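Long-range contacts in MAGE domain-containing protein (Xenopus laevis, PDB 7DG2), which probably serves as the Nse3 subunit that pairs with Nse1 and shapes Nse4 within the DNA-binding Smc5/6 complex: residues V104-I109 with A120-L125; V16-L21 with A54-L58; L66-D70 with Q175-K179. All coordinates share one frame; numbering follows the deposited sequence.

Contact 1. Residues V104-I109 with A120-L125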
# COMPACT_ATOMS: atom_id res chain seq x y z
N VAL B 104 -8.75 19.01 3.91
CA VAL B 104 -8.77 20.43 4.26
C VAL B 104 -9.05 21.27 3.02
O VAL B 104 -9.82 22.24 3.07
CB VAL B 104 -7.45 20.81 4.94
CG1 VAL B 104 -7.32 22.32 5.06
CG2 VAL B 104 -7.35 20.15 6.30
N ILE B 105 -8.44 20.90 1.90
CA ILE B 105 -8.66 21.63 0.64
C ILE B 105 -10.08 21.42 0.14
O ILE B 105 -10.77 22.37 -0.27
CB ILE B 105 -7.61 21.20 -0.41
CG1 ILE B 105 -6.21 21.60 0.05
CG2 ILE B 105 -7.93 21.81 -1.77
CD1 ILE B 105 -5.10 21.02 -0.84
N LEU B 106 -10.56 20.17 0.14
CA LEU B 106 -11.94 19.92 -0.27
C LEU B 106 -12.91 20.70 0.60
O LEU B 106 -13.96 21.16 0.13
CB LEU B 106 -12.26 18.43 -0.19
CG LEU B 106 -11.54 17.49 -1.18
CD1 LEU B 106 -11.87 16.04 -0.85
CD2 LEU B 106 -11.94 17.80 -2.61
N SER B 107 -12.60 20.82 1.89
CA SER B 107 -13.46 21.54 2.82
C SER B 107 -13.60 23.00 2.42
O SER B 107 -14.71 23.52 2.34
CB SER B 107 -12.92 21.43 4.25
OG SER B 107 -13.01 20.10 4.74
N LEU B 108 -12.47 23.66 2.15
CA LEU B 108 -12.53 25.08 1.78
C LEU B 108 -13.34 25.26 0.50
O LEU B 108 -14.22 26.13 0.43
CB LEU B 108 -11.12 25.64 1.61
CG LEU B 108 -11.09 27.13 1.23
CD1 LEU B 108 -11.67 27.96 2.36
CD2 LEU B 108 -9.68 27.61 0.88
N ILE B 109 -13.08 24.42 -0.50
CA ILE B 109 -13.78 24.54 -1.77
C ILE B 109 -15.29 24.41 -1.56
O ILE B 109 -16.07 25.25 -2.01
CB ILE B 109 -13.26 23.48 -2.76
CG1 ILE B 109 -11.79 23.73 -3.10
CG2 ILE B 109 -14.16 23.42 -4.00
CD1 ILE B 109 -11.17 22.57 -3.88
N ALA B 120 -6.62 31.65 -2.43
CA ALA B 120 -7.30 31.39 -1.17
C ALA B 120 -6.83 30.08 -0.54
O ALA B 120 -6.75 29.99 0.68
CB ALA B 120 -8.81 31.36 -1.40
N ILE B 121 -6.52 29.08 -1.36
CA ILE B 121 -6.07 27.80 -0.82
C ILE B 121 -4.69 27.95 -0.17
O ILE B 121 -4.46 27.47 0.95
CB ILE B 121 -6.10 26.72 -1.91
CG1 ILE B 121 -7.55 26.32 -2.16
CG2 ILE B 121 -5.21 25.54 -1.54
CD1 ILE B 121 -7.73 25.18 -3.11
N TRP B 122 -3.75 28.61 -0.85
CA TRP B 122 -2.44 28.77 -0.23
C TRP B 122 -2.49 29.69 0.98
O TRP B 122 -1.72 29.51 1.93
CB TRP B 122 -1.41 29.27 -1.25
CG TRP B 122 -1.18 28.27 -2.33
CD1 TRP B 122 -1.41 28.44 -3.66
CD2 TRP B 122 -0.71 26.92 -2.16
NE1 TRP B 122 -1.10 27.29 -4.34
CE2 TRP B 122 -0.66 26.34 -3.45
CE3 TRP B 122 -0.31 26.16 -1.06
CZ2 TRP B 122 -0.23 25.03 -3.66
CZ3 TRP B 122 0.11 24.85 -1.28
CH2 TRP B 122 0.14 24.30 -2.57
N GLU B 123 -3.38 30.68 0.97
CA GLU B 123 -3.53 31.56 2.12
C GLU B 123 -3.96 30.77 3.35
O GLU B 123 -3.38 30.90 4.44
CB GLU B 123 -4.53 32.66 1.78
CG GLU B 123 -4.96 33.54 2.93
CD GLU B 123 -5.91 34.64 2.47
OE1 GLU B 123 -5.60 35.83 2.71
OE2 GLU B 123 -6.94 34.31 1.84
N MET B 124 -4.97 29.91 3.19
CA MET B 124 -5.38 29.01 4.27
C MET B 124 -4.24 28.10 4.70
O MET B 124 -3.92 27.99 5.88
CB MET B 124 -6.60 28.18 3.83
CG MET B 124 -7.04 27.13 4.85
SD MET B 124 -8.48 26.16 4.32
CE MET B 124 -7.76 25.24 2.96
N LEU B 125 -3.61 27.42 3.73
CA LEU B 125 -2.59 26.43 4.08
C LEU B 125 -1.38 27.07 4.77
O LEU B 125 -0.68 26.40 5.54
CB LEU B 125 -2.15 25.66 2.85
CG LEU B 125 -3.22 24.76 2.23
CD1 LEU B 125 -2.63 23.88 1.16
CD2 LEU B 125 -3.89 23.91 3.32

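Contact 2. Residues V16-L21 with A54-L58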
# COMPACT_ATOMS: atom_id res chain seq x y z
N VAL B 16 -7.55 -9.33 -16.03
CA VAL B 16 -8.16 -8.01 -15.89
C VAL B 16 -8.19 -7.58 -14.43
O VAL B 16 -7.95 -6.41 -14.11
CB VAL B 16 -9.57 -8.00 -16.51
CG1 VAL B 16 -10.27 -6.72 -16.14
CG2 VAL B 16 -9.46 -8.14 -18.05
N VAL B 17 -8.52 -8.51 -13.52
CA VAL B 17 -8.50 -8.18 -12.10
C VAL B 17 -7.10 -7.75 -11.68
O VAL B 17 -6.92 -6.74 -11.00
CB VAL B 17 -9.00 -9.37 -11.25
CG1 VAL B 17 -8.82 -9.09 -9.75
CG2 VAL B 17 -10.45 -9.68 -11.58
N GLN B 18 -6.09 -8.51 -12.10
CA GLN B 18 -4.71 -8.14 -11.76
C GLN B 18 -4.39 -6.75 -12.29
O GLN B 18 -3.76 -5.94 -11.59
CB GLN B 18 -3.72 -9.13 -12.34
CG GLN B 18 -3.74 -10.50 -11.74
CD GLN B 18 -2.66 -11.37 -12.36
OE1 GLN B 18 -2.93 -12.15 -13.28
NE2 GLN B 18 -1.42 -11.21 -11.88
N TYR B 19 -4.78 -6.47 -13.53
CA TYR B 19 -4.50 -5.18 -14.14
C TYR B 19 -5.18 -4.06 -13.38
O TYR B 19 -4.58 -3.01 -13.13
CB TYR B 19 -4.97 -5.23 -15.60
CG TYR B 19 -4.73 -4.00 -16.42
CD1 TYR B 19 -3.52 -3.80 -17.06
CD2 TYR B 19 -5.74 -3.07 -16.62
CE1 TYR B 19 -3.32 -2.69 -17.86
CE2 TYR B 19 -5.54 -1.96 -17.40
CZ TYR B 19 -4.33 -1.77 -18.01
OH TYR B 19 -4.12 -0.66 -18.81
N LEU B 20 -6.45 -4.26 -12.99
CA LEU B 20 -7.15 -3.22 -12.24
C LEU B 20 -6.45 -2.91 -10.92
O LEU B 20 -6.29 -1.73 -10.55
CB LEU B 20 -8.60 -3.65 -12.01
CG LEU B 20 -9.43 -3.55 -13.30
CD1 LEU B 20 -10.74 -4.29 -13.12
CD2 LEU B 20 -9.68 -2.08 -13.64
N LEU B 21 -6.04 -3.94 -10.19
CA LEU B 21 -5.33 -3.71 -8.93
C LEU B 21 -4.02 -2.97 -9.16
O LEU B 21 -3.71 -1.99 -8.47
CB LEU B 21 -5.07 -5.05 -8.24
CG LEU B 21 -6.31 -5.79 -7.77
CD1 LEU B 21 -5.90 -7.18 -7.26
CD2 LEU B 21 -7.00 -4.99 -6.67
N ALA B 54 -14.79 -9.59 -13.98
CA ALA B 54 -13.74 -9.00 -13.16
C ALA B 54 -14.33 -8.09 -12.09
O ALA B 54 -13.87 -8.08 -10.94
CB ALA B 54 -12.75 -8.22 -14.04
N GLN B 55 -15.34 -7.30 -12.46
CA GLN B 55 -16.01 -6.45 -11.49
C GLN B 55 -16.62 -7.28 -10.37
O GLN B 55 -16.50 -6.92 -9.19
CB GLN B 55 -17.09 -5.62 -12.20
CG GLN B 55 -17.86 -4.70 -11.27
CD GLN B 55 -18.84 -3.81 -12.01
OE1 GLN B 55 -19.08 -3.99 -13.20
NE2 GLN B 55 -19.44 -2.85 -11.29
N ILE B 56 -17.24 -8.41 -10.71
CA ILE B 56 -17.86 -9.26 -9.69
C ILE B 56 -16.79 -9.85 -8.78
O ILE B 56 -16.98 -9.93 -7.56
CB ILE B 56 -18.72 -10.36 -10.35
CG1 ILE B 56 -19.92 -9.72 -11.07
CG2 ILE B 56 -19.19 -11.39 -9.32
CD1 ILE B 56 -20.71 -8.71 -10.21
N THR B 57 -15.64 -10.26 -9.34
CA THR B 57 -14.55 -10.77 -8.51
C THR B 57 -14.07 -9.71 -7.52
O THR B 57 -13.84 -10.01 -6.34
CB THR B 57 -13.38 -11.25 -9.38
OG1 THR B 57 -13.79 -12.38 -10.15
CG2 THR B 57 -12.19 -11.64 -8.50
N LEU B 58 -13.90 -8.47 -7.98
CA LEU B 58 -13.43 -7.42 -7.09
C LEU B 58 -14.44 -7.13 -5.98
O LEU B 58 -14.06 -6.91 -4.82
CB LEU B 58 -13.11 -6.16 -7.89
CG LEU B 58 -11.80 -6.24 -8.67
CD1 LEU B 58 -11.80 -5.18 -9.76
CD2 LEU B 58 -10.64 -6.05 -7.73

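Contact 3. Residues L66-D70 with Q175-K179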
# COMPACT_ATOMS: atom_id res chain seq x y z
N LEU B 66 -16.18 -1.16 -8.73
CA LEU B 66 -15.74 -0.46 -9.93
C LEU B 66 -16.73 0.66 -10.23
O LEU B 66 -17.95 0.44 -10.24
CB LEU B 66 -15.66 -1.45 -11.11
CG LEU B 66 -15.05 -0.95 -12.42
CD1 LEU B 66 -13.55 -0.80 -12.23
CD2 LEU B 66 -15.36 -1.93 -13.56
N GLU B 67 -16.23 1.88 -10.41
CA GLU B 67 -17.10 3.02 -10.69
C GLU B 67 -16.55 3.83 -11.86
O GLU B 67 -15.35 4.09 -11.95
CB GLU B 67 -17.25 3.93 -9.46
CG GLU B 67 -17.87 3.24 -8.23
CD GLU B 67 -18.45 4.22 -7.22
OE1 GLU B 67 -19.18 5.15 -7.64
OE2 GLU B 67 -18.18 4.07 -6.01
N GLU B 68 -17.44 4.24 -12.76
CA GLU B 68 -17.06 5.09 -13.88
C GLU B 68 -17.14 6.54 -13.42
O GLU B 68 -18.19 6.98 -12.95
CB GLU B 68 -17.99 4.83 -15.07
CG GLU B 68 -17.59 5.53 -16.36
CD GLU B 68 -18.52 5.17 -17.51
OE1 GLU B 68 -19.74 5.41 -17.40
OE2 GLU B 68 -18.02 4.63 -18.53
N ILE B 69 -16.03 7.28 -13.55
CA ILE B 69 -16.03 8.68 -13.11
C ILE B 69 -16.12 9.66 -14.27
O ILE B 69 -16.35 10.86 -14.03
CB ILE B 69 -14.81 9.01 -12.24
CG1 ILE B 69 -13.52 8.88 -13.05
CG2 ILE B 69 -14.79 8.11 -11.00
CD1 ILE B 69 -12.32 9.43 -12.33
N ASP B 70 -15.91 9.21 -15.50
CA ASP B 70 -16.15 10.03 -16.68
C ASP B 70 -16.92 9.19 -17.68
O ASP B 70 -16.41 8.17 -18.16
CB ASP B 70 -14.84 10.55 -17.28
CG ASP B 70 -15.07 11.51 -18.45
OD1 ASP B 70 -15.50 11.05 -19.53
OD2 ASP B 70 -14.85 12.72 -18.27
N GLN B 175 -13.63 14.45 -10.08
CA GLN B 175 -14.56 13.34 -10.19
C GLN B 175 -14.29 12.27 -9.13
O GLN B 175 -15.23 11.64 -8.63
CB GLN B 175 -14.47 12.73 -11.59
CG GLN B 175 -14.97 13.65 -12.73
CD GLN B 175 -14.35 13.29 -14.09
OE1 GLN B 175 -13.20 12.84 -14.17
NE2 GLN B 175 -15.12 13.50 -15.16
N ARG B 176 -13.02 12.05 -8.77
CA ARG B 176 -12.75 11.04 -7.75
C ARG B 176 -13.29 11.46 -6.39
O ARG B 176 -13.78 10.62 -5.63
CB ARG B 176 -11.25 10.74 -7.68
CG ARG B 176 -10.93 9.68 -6.62
CD ARG B 176 -9.44 9.40 -6.51
NE ARG B 176 -8.88 8.66 -7.64
CZ ARG B 176 -8.93 7.34 -7.79
NH1 ARG B 176 -9.53 6.58 -6.89
NH2 ARG B 176 -8.36 6.78 -8.86
N ALA B 177 -13.22 12.76 -6.05
CA ALA B 177 -13.76 13.22 -4.78
C ALA B 177 -15.26 12.97 -4.70
O ALA B 177 -15.77 12.55 -3.65
CB ALA B 177 -13.47 14.71 -4.58
N PHE B 178 -15.99 13.21 -5.79
CA PHE B 178 -17.43 12.99 -5.73
C PHE B 178 -17.79 11.53 -5.58
O PHE B 178 -18.89 11.23 -5.09
CB PHE B 178 -18.11 13.56 -6.97
CG PHE B 178 -18.28 15.05 -6.92
CD1 PHE B 178 -19.20 15.62 -6.05
CD2 PHE B 178 -17.53 15.88 -7.73
CE1 PHE B 178 -19.36 17.00 -5.98
CE2 PHE B 178 -17.68 17.25 -7.68
CZ PHE B 178 -18.60 17.81 -6.80
N LYS B 179 -16.90 10.61 -5.97
CA LYS B 179 -17.17 9.18 -5.81
C LYS B 179 -16.64 8.61 -4.50
O LYS B 179 -17.24 7.68 -3.96
CB LYS B 179 -16.55 8.39 -6.98
CG LYS B 179 -17.14 8.73 -8.33
CD LYS B 179 -18.61 8.42 -8.39
CE LYS B 179 -19.19 8.78 -9.75
NZ LYS B 179 -20.64 8.42 -9.84
O HOH W 1 -19.44 6.36 -4.86
O HOH W 2 -20.60 5.43 -9.98

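Contact 1. Residues V104-I109 with A120-L125
The CA atoms of I105 and I121 are the nearest pair between segments 104-109 and 120-125, which run at 126° to one another with axes 10.6 Å apart. M124 bridges the gap from the second helix: its chain reaches out extended and then bends at the sulfur (chi3 68°), which lays CE over the backbone of the first helix between V104 and L108. There the methyl touches V104 CG1 at 3.6 Å and L108 CB at the same distance, while SD lies 3.8 Å from L108 CB. L108 reaches back tip to tip with M124, and its CD2 settles 3.9 Å from I121 CG1 and 3.8 Å from the carbonyl oxygen of A120. One turn away I121 crosses I105 at about a right angle, CD1 meeting I105 CG2 at 3.6 Å. L125 adds CD2 beside V104 CG1 at 4.2 Å. F171 of strand 169-173 packs on both I109 and I121, and the Nse4 chain packs here too, its L16 on V104 and its T13 on M124. Methyl groups and one thioether make the join without a hydrogen bond across it, so shape complementarity rather than polar pairing fixes how the helices sit.

Contact 2. Residues V16-L21 with A54-L58
A54 CB sits against two valines of the facing helix, 3.6 Å from V16 CG1 and 3.7 Å from V17 CG2. The small alanine lets the backbones come close, with V17 CA and A54 CA 5.4 Å apart. V17 is a forked contact: CG2 lies over A54 and also meets T57 CB at 4.0 Å, whereas CG1, anti to the backbone N (chi1 173°), turns to L58 CD2 at 4.1 Å. L58 in turn divides its two methyls between the leucines of helix 6-23. CD1 meets L20 CD1 at 3.6 Å as the two side chains pass at a slant, and CD2 lies 3.9 Å from L21 CD2, where L58 and L21 slide past each other in opposite directions. The polar end of T57 is taken up within its own helix, OG1 being hydrogen-bonded to R53 O, which leaves its carbon side for V17.

Around this first shell, F64 of strand 64-70 packs on both L21 and L58, and I30 of strand 30-31 lies on L20. V39 and I40 of helix 32-40 close over V16. The Nse1 chain also takes part, its L60 packing on V17 and its M62 on L21.

The segments cross at -63° with their axes 9.7 Å apart. Three helices, 6-23, 32-40 and 47-62, with a small antiparallel sheet whose short strand 30-31 comes between the first two and whose hairpin 64-70/75-80 follows the third, form a winged-helix arrangement, consistent with the helix-turn-helix ancestry of the MAGE fold; this contact joins its first and third helices.

Contact 3. Residues L66-D70 with Q175-K179
I69 and Q175 meet where the sheet of the N-terminal winged-helix half of the MAGE domain, at strand 64-70, adjoins helix 175-180 of the other half. The apolar part centres on I69, whose side chain crosses that of Q175 at about a right angle, the two CB atoms 3.8 Å apart. With CG1 lodged between the backbone N and the carbonyl carbon (chi1 65°), I69 sends CG2 to K179 CG at 3.6 Å.

Among charged groups, E67 OE1 lies beside the lysine's aliphatic chain, 3.4 Å from K179 CD. K179 NZ, 4.2 Å from E67 OE1, is too far for a salt bridge; water 2 spans the pair, donating to OE1 and accepting from NZ. E67 OE2 is also hydrogen-bonded to T79 OG1.

The direct hydrogen bond comes from the amide of Q175, whose NE2 gives its N-H to D70 OD2 at 3.2 Å and 158°, while D70 OD1 is bonded to the backbone N of S73 in its own turn. A leucine in place of Q175 would probably leave D70 OD2 without its amide donor. NE2 meets OD2 on its anti side and somewhat out of the carboxylate plane, with carboxylate and amide planes 76° apart.

Contacts 1 and 2 are buried helix-helix joins, with centres 35 Å apart on opposite sides of the chain's centre; each is wholly apolar and each is flanked by another subunit, Nse4 at contact 1 and Nse1 at contact 2. Contact 3 lies between them, near the middle of the chain and only partly buried, and mixes apolar packing with an amide-carboxylate bond and a water bridge. It shares no helix or strand with the others but touches both. L106 CD2 of segment 104-109 packs 4.0 Å from A177 CB, and Q55 of segment 54-58 lies on L66, helix 47-62 leading directly into strand 64-70. Of the three, the polar contact is the one at the junction of the two halves.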